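Local coordinates for nucleoporin NUP82 (Chaetomium thermophilum, PDB 5CWW), which probably serves as a structural component of the nuclear pore complex and may help dock transiently associated nuclear transport factors, at residues 368-380 / 465-477. Residues are numbered along the deposited sequence; the frame is centred on the assembly and turned at random.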
# COMPACT_ATOMS: atom_id res chain seq x y z
N LYS B 368 -7.79 -9.47 9.77
CA LYS B 368 -8.67 -9.62 8.63
C LYS B 368 -8.37 -8.57 7.57
O LYS B 368 -8.07 -7.42 7.90
CB LYS B 368 -10.13 -9.52 9.07
CG LYS B 368 -11.14 -9.64 7.93
CD LYS B 368 -12.56 -9.47 8.42
CE LYS B 368 -13.54 -9.44 7.26
NZ LYS B 368 -14.94 -9.37 7.72
N LEU B 369 -8.44 -8.96 6.31
CA LEU B 369 -8.35 -7.99 5.23
C LEU B 369 -9.70 -7.30 5.07
O LEU B 369 -10.71 -7.95 4.81
CB LEU B 369 -7.94 -8.65 3.91
CG LEU B 369 -7.73 -7.67 2.75
CD1 LEU B 369 -6.55 -6.75 3.02
CD2 LEU B 369 -7.53 -8.42 1.44
N GLN B 370 -9.70 -5.98 5.26
CA GLN B 370 -10.92 -5.19 5.16
C GLN B 370 -11.04 -4.53 3.79
O GLN B 370 -10.14 -3.78 3.39
CB GLN B 370 -10.96 -4.13 6.26
CG GLN B 370 -10.91 -4.70 7.67
CD GLN B 370 -11.03 -3.63 8.73
OE1 GLN B 370 -11.85 -2.73 8.63
NE2 GLN B 370 -10.20 -3.74 9.77
N GLY B 371 -12.13 -4.81 3.10
CA GLY B 371 -12.39 -4.24 1.79
C GLY B 371 -12.84 -5.29 0.79
O GLY B 371 -13.01 -6.45 1.15
N PRO B 372 -13.06 -4.89 -0.47
CA PRO B 372 -12.90 -3.52 -0.98
C PRO B 372 -13.89 -2.55 -0.35
O PRO B 372 -15.08 -2.86 -0.26
CB PRO B 372 -13.18 -3.65 -2.48
CG PRO B 372 -13.23 -5.11 -2.78
CD PRO B 372 -13.57 -5.81 -1.50
N PHE B 373 -13.41 -1.39 0.10
CA PHE B 373 -14.28 -0.38 0.67
C PHE B 373 -15.24 0.18 -0.37
O PHE B 373 -14.83 0.50 -1.49
CB PHE B 373 -13.45 0.76 1.27
CG PHE B 373 -12.86 0.45 2.61
CD1 PHE B 373 -11.74 -0.35 2.72
CD2 PHE B 373 -13.43 0.97 3.76
CE1 PHE B 373 -11.20 -0.64 3.96
CE2 PHE B 373 -12.89 0.69 5.01
CZ PHE B 373 -11.78 -0.12 5.10
N ASP B 374 -16.51 0.29 -0.00
CA ASP B 374 -17.49 0.95 -0.86
C ASP B 374 -17.41 2.45 -0.65
O ASP B 374 -17.46 2.93 0.48
CB ASP B 374 -18.90 0.44 -0.56
CG ASP B 374 -19.94 1.04 -1.48
OD1 ASP B 374 -20.00 0.64 -2.66
OD2 ASP B 374 -20.71 1.91 -1.02
N PHE B 375 -17.28 3.19 -1.74
CA PHE B 375 -17.23 4.65 -1.68
C PHE B 375 -18.65 5.22 -1.72
O PHE B 375 -19.27 5.28 -2.78
CB PHE B 375 -16.40 5.22 -2.83
CG PHE B 375 -14.99 4.70 -2.87
CD1 PHE B 375 -14.31 4.41 -1.70
CD2 PHE B 375 -14.34 4.51 -4.08
CE1 PHE B 375 -13.01 3.93 -1.73
CE2 PHE B 375 -13.04 4.03 -4.12
CZ PHE B 375 -12.37 3.74 -2.95
N ASP B 376 -19.15 5.62 -0.56
CA ASP B 376 -20.48 6.23 -0.49
C ASP B 376 -20.44 7.61 -1.15
O ASP B 376 -19.47 8.35 -1.00
CB ASP B 376 -20.93 6.33 0.97
CG ASP B 376 -22.39 6.72 1.11
OD1 ASP B 376 -23.15 6.58 0.13
OD2 ASP B 376 -22.78 7.17 2.20
N LEU B 377 -21.50 7.93 -1.88
CA LEU B 377 -21.58 9.17 -2.66
C LEU B 377 -20.44 9.30 -3.66
O LEU B 377 -19.99 10.40 -3.98
CB LEU B 377 -21.60 10.39 -1.74
CG LEU B 377 -22.68 10.45 -0.67
CD1 LEU B 377 -22.62 11.79 0.04
CD2 LEU B 377 -24.07 10.22 -1.26
N ASN B 378 -19.96 8.16 -4.17
CA ASN B 378 -18.93 8.16 -5.20
C ASN B 378 -19.46 8.82 -6.48
O ASN B 378 -20.63 8.64 -6.82
CB ASN B 378 -18.47 6.74 -5.49
CG ASN B 378 -17.25 6.69 -6.39
OD1 ASN B 378 -16.14 7.00 -5.96
ND2 ASN B 378 -17.45 6.28 -7.64
N PRO B 379 -18.61 9.58 -7.18
CA PRO B 379 -19.04 10.12 -8.48
C PRO B 379 -19.45 9.01 -9.44
O PRO B 379 -18.78 7.97 -9.50
CB PRO B 379 -17.80 10.85 -8.99
CG PRO B 379 -17.01 11.17 -7.77
CD PRO B 379 -17.26 10.04 -6.82
N GLU B 380 -20.53 9.22 -10.18
CA GLU B 380 -21.01 8.22 -11.12
C GLU B 380 -20.41 8.45 -12.50
O GLU B 380 -19.99 9.56 -12.82
CB GLU B 380 -22.55 8.24 -11.19
CG GLU B 380 -23.14 9.60 -11.53
CD GLU B 380 -24.66 9.58 -11.52
OE1 GLU B 380 -25.25 8.55 -11.13
OE2 GLU B 380 -25.27 10.61 -11.91
N PRO B 465 -22.51 -10.07 5.49
CA PRO B 465 -21.67 -8.97 5.99
C PRO B 465 -21.60 -7.80 5.01
O PRO B 465 -20.99 -7.92 3.95
CB PRO B 465 -20.30 -9.63 6.16
CG PRO B 465 -20.30 -10.76 5.20
CD PRO B 465 -21.71 -11.27 5.17
N GLU B 466 -22.22 -6.68 5.37
CA GLU B 466 -22.21 -5.49 4.53
C GLU B 466 -20.78 -4.98 4.37
O GLU B 466 -20.04 -4.90 5.34
CB GLU B 466 -23.10 -4.40 5.11
CG GLU B 466 -24.58 -4.77 5.15
CD GLU B 466 -25.45 -3.63 5.65
OE1 GLU B 466 -24.90 -2.57 6.01
OE2 GLU B 466 -26.69 -3.80 5.68
N PRO B 467 -20.38 -4.62 3.13
CA PRO B 467 -18.99 -4.22 2.90
C PRO B 467 -18.61 -2.96 3.67
O PRO B 467 -19.48 -2.13 3.94
CB PRO B 467 -18.94 -3.97 1.39
CG PRO B 467 -20.34 -3.64 1.01
CD PRO B 467 -21.21 -4.46 1.92
N PRO B 468 -17.33 -2.82 4.03
CA PRO B 468 -16.88 -1.60 4.71
C PRO B 468 -17.07 -0.36 3.83
O PRO B 468 -17.07 -0.49 2.61
CB PRO B 468 -15.40 -1.86 4.99
CG PRO B 468 -15.00 -2.92 4.02
CD PRO B 468 -16.22 -3.76 3.81
N SER B 469 -17.19 0.81 4.45
CA SER B 469 -17.55 2.01 3.71
C SER B 469 -16.68 3.22 4.06
O SER B 469 -16.26 3.39 5.21
CB SER B 469 -19.02 2.36 3.96
OG SER B 469 -19.38 3.56 3.29
N LEU B 470 -16.42 4.03 3.05
CA LEU B 470 -15.84 5.36 3.22
C LEU B 470 -16.80 6.38 2.63
O LEU B 470 -17.53 6.08 1.69
CB LEU B 470 -14.47 5.46 2.55
CG LEU B 470 -13.36 4.57 3.10
CD1 LEU B 470 -12.15 4.58 2.17
CD2 LEU B 470 -12.96 5.01 4.50
N LEU B 471 -16.78 7.59 3.18
CA LEU B 471 -17.62 8.68 2.68
C LEU B 471 -16.82 9.58 1.75
O LEU B 471 -15.89 10.26 2.18
CB LEU B 471 -18.19 9.50 3.84
CG LEU B 471 -18.95 10.79 3.47
CD1 LEU B 471 -20.12 10.49 2.55
CD2 LEU B 471 -19.42 11.52 4.72
N THR B 472 -17.19 9.58 0.47
CA THR B 472 -16.56 10.47 -0.49
C THR B 472 -16.98 11.90 -0.19
O THR B 472 -18.14 12.26 -0.37
CB THR B 472 -16.93 10.11 -1.94
OG1 THR B 472 -16.73 8.71 -2.17
CG2 THR B 472 -16.08 10.91 -2.93
N PHE B 473 -16.03 12.71 0.27
CA PHE B 473 -16.33 14.10 0.61
C PHE B 473 -16.15 15.02 -0.59
O PHE B 473 -16.96 15.92 -0.82
CB PHE B 473 -15.43 14.57 1.76
CG PHE B 473 -15.40 16.06 1.90
CD1 PHE B 473 -16.50 16.75 2.39
CD2 PHE B 473 -14.28 16.78 1.53
CE1 PHE B 473 -16.48 18.13 2.51
CE2 PHE B 473 -14.25 18.16 1.65
CZ PHE B 473 -15.35 18.83 2.14
N GLN B 474 -15.09 14.78 -1.36
CA GLN B 474 -14.76 15.64 -2.48
C GLN B 474 -13.91 14.92 -3.51
O GLN B 474 -13.10 14.05 -3.18
CB GLN B 474 -14.04 16.89 -1.97
CG GLN B 474 -13.67 17.89 -3.04
CD GLN B 474 -13.03 19.14 -2.47
OE1 GLN B 474 -12.58 19.16 -1.32
NE2 GLN B 474 -13.00 20.20 -3.27
N THR B 475 -14.10 15.29 -4.78
CA THR B 475 -13.33 14.74 -5.88
C THR B 475 -12.99 15.87 -6.84
O THR B 475 -13.88 16.62 -7.25
CB THR B 475 -14.11 13.65 -6.64
OG1 THR B 475 -14.61 12.67 -5.71
CG2 THR B 475 -13.23 12.96 -7.67
N PHE B 476 -11.73 16.00 -7.21
CA PHE B 476 -11.32 17.05 -8.14
C PHE B 476 -10.12 16.66 -8.99
O PHE B 476 -9.26 15.90 -8.56
CB PHE B 476 -11.01 18.34 -7.37
CG PHE B 476 -9.96 18.18 -6.30
CD1 PHE B 476 -8.62 18.28 -6.61
CD2 PHE B 476 -10.33 17.94 -4.99
CE1 PHE B 476 -7.65 18.14 -5.63
CE2 PHE B 476 -9.37 17.79 -4.00
CZ PHE B 476 -8.03 17.90 -4.33
N ASP B 477 -10.08 17.19 -10.21
CA ASP B 477 -8.94 17.02 -11.10
C ASP B 477 -7.75 17.85 -10.62
O ASP B 477 -7.93 18.87 -9.95
CB ASP B 477 -9.29 17.41 -12.53
CG ASP B 477 -10.17 16.39 -13.23
OD1 ASP B 477 -10.07 15.19 -12.92
OD2 ASP B 477 -10.96 16.80 -14.11
O HOH W 1 -18.99 12.86 -3.40
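P468 CB lies over one face of the F373 ring, 3.9 Å from its centroid, a CH-pi contact that suits proline, whose rigid ring presents aliphatic C-H groups. S469 C sits in plane at the ring's edge. The F375 ring has F373 O above one face, offset toward the rim, and L470 CD1 at its edge. Branched L470 serves both rings: its CG meets F373 CD2 at 3.7 Å and its CD1 meets F375 CE1. In F375 and L470, CG lies anti to the carbonyl carbon (chi1 -58° and -64°), which sends both side chains the same way, toward strand 427-432.

Parallel bridges join D374-D376 to S469-L471. D374 N bonds to P468 O; L470 faces F375, its backbone N and O bonding to D374 O and D376 N. T472 ends the ladder, its beta-branched hydroxyl giving D376 O a second bond (OG1, 3.0 Å) beside its own N. Apolar L377 and L471 meet CD1 to CD1 at 3.8 Å. Strand 374-376, outermost within this chain, adds a parallel fifth strand to 389-395, 427-432, 437-441 and 469-476; T475 and F476 continue the sheet into another protein's chain. Those four antiparallel strands are consistent with a blade of an N-terminal WD-repeat-like beta-propeller in the longer protein.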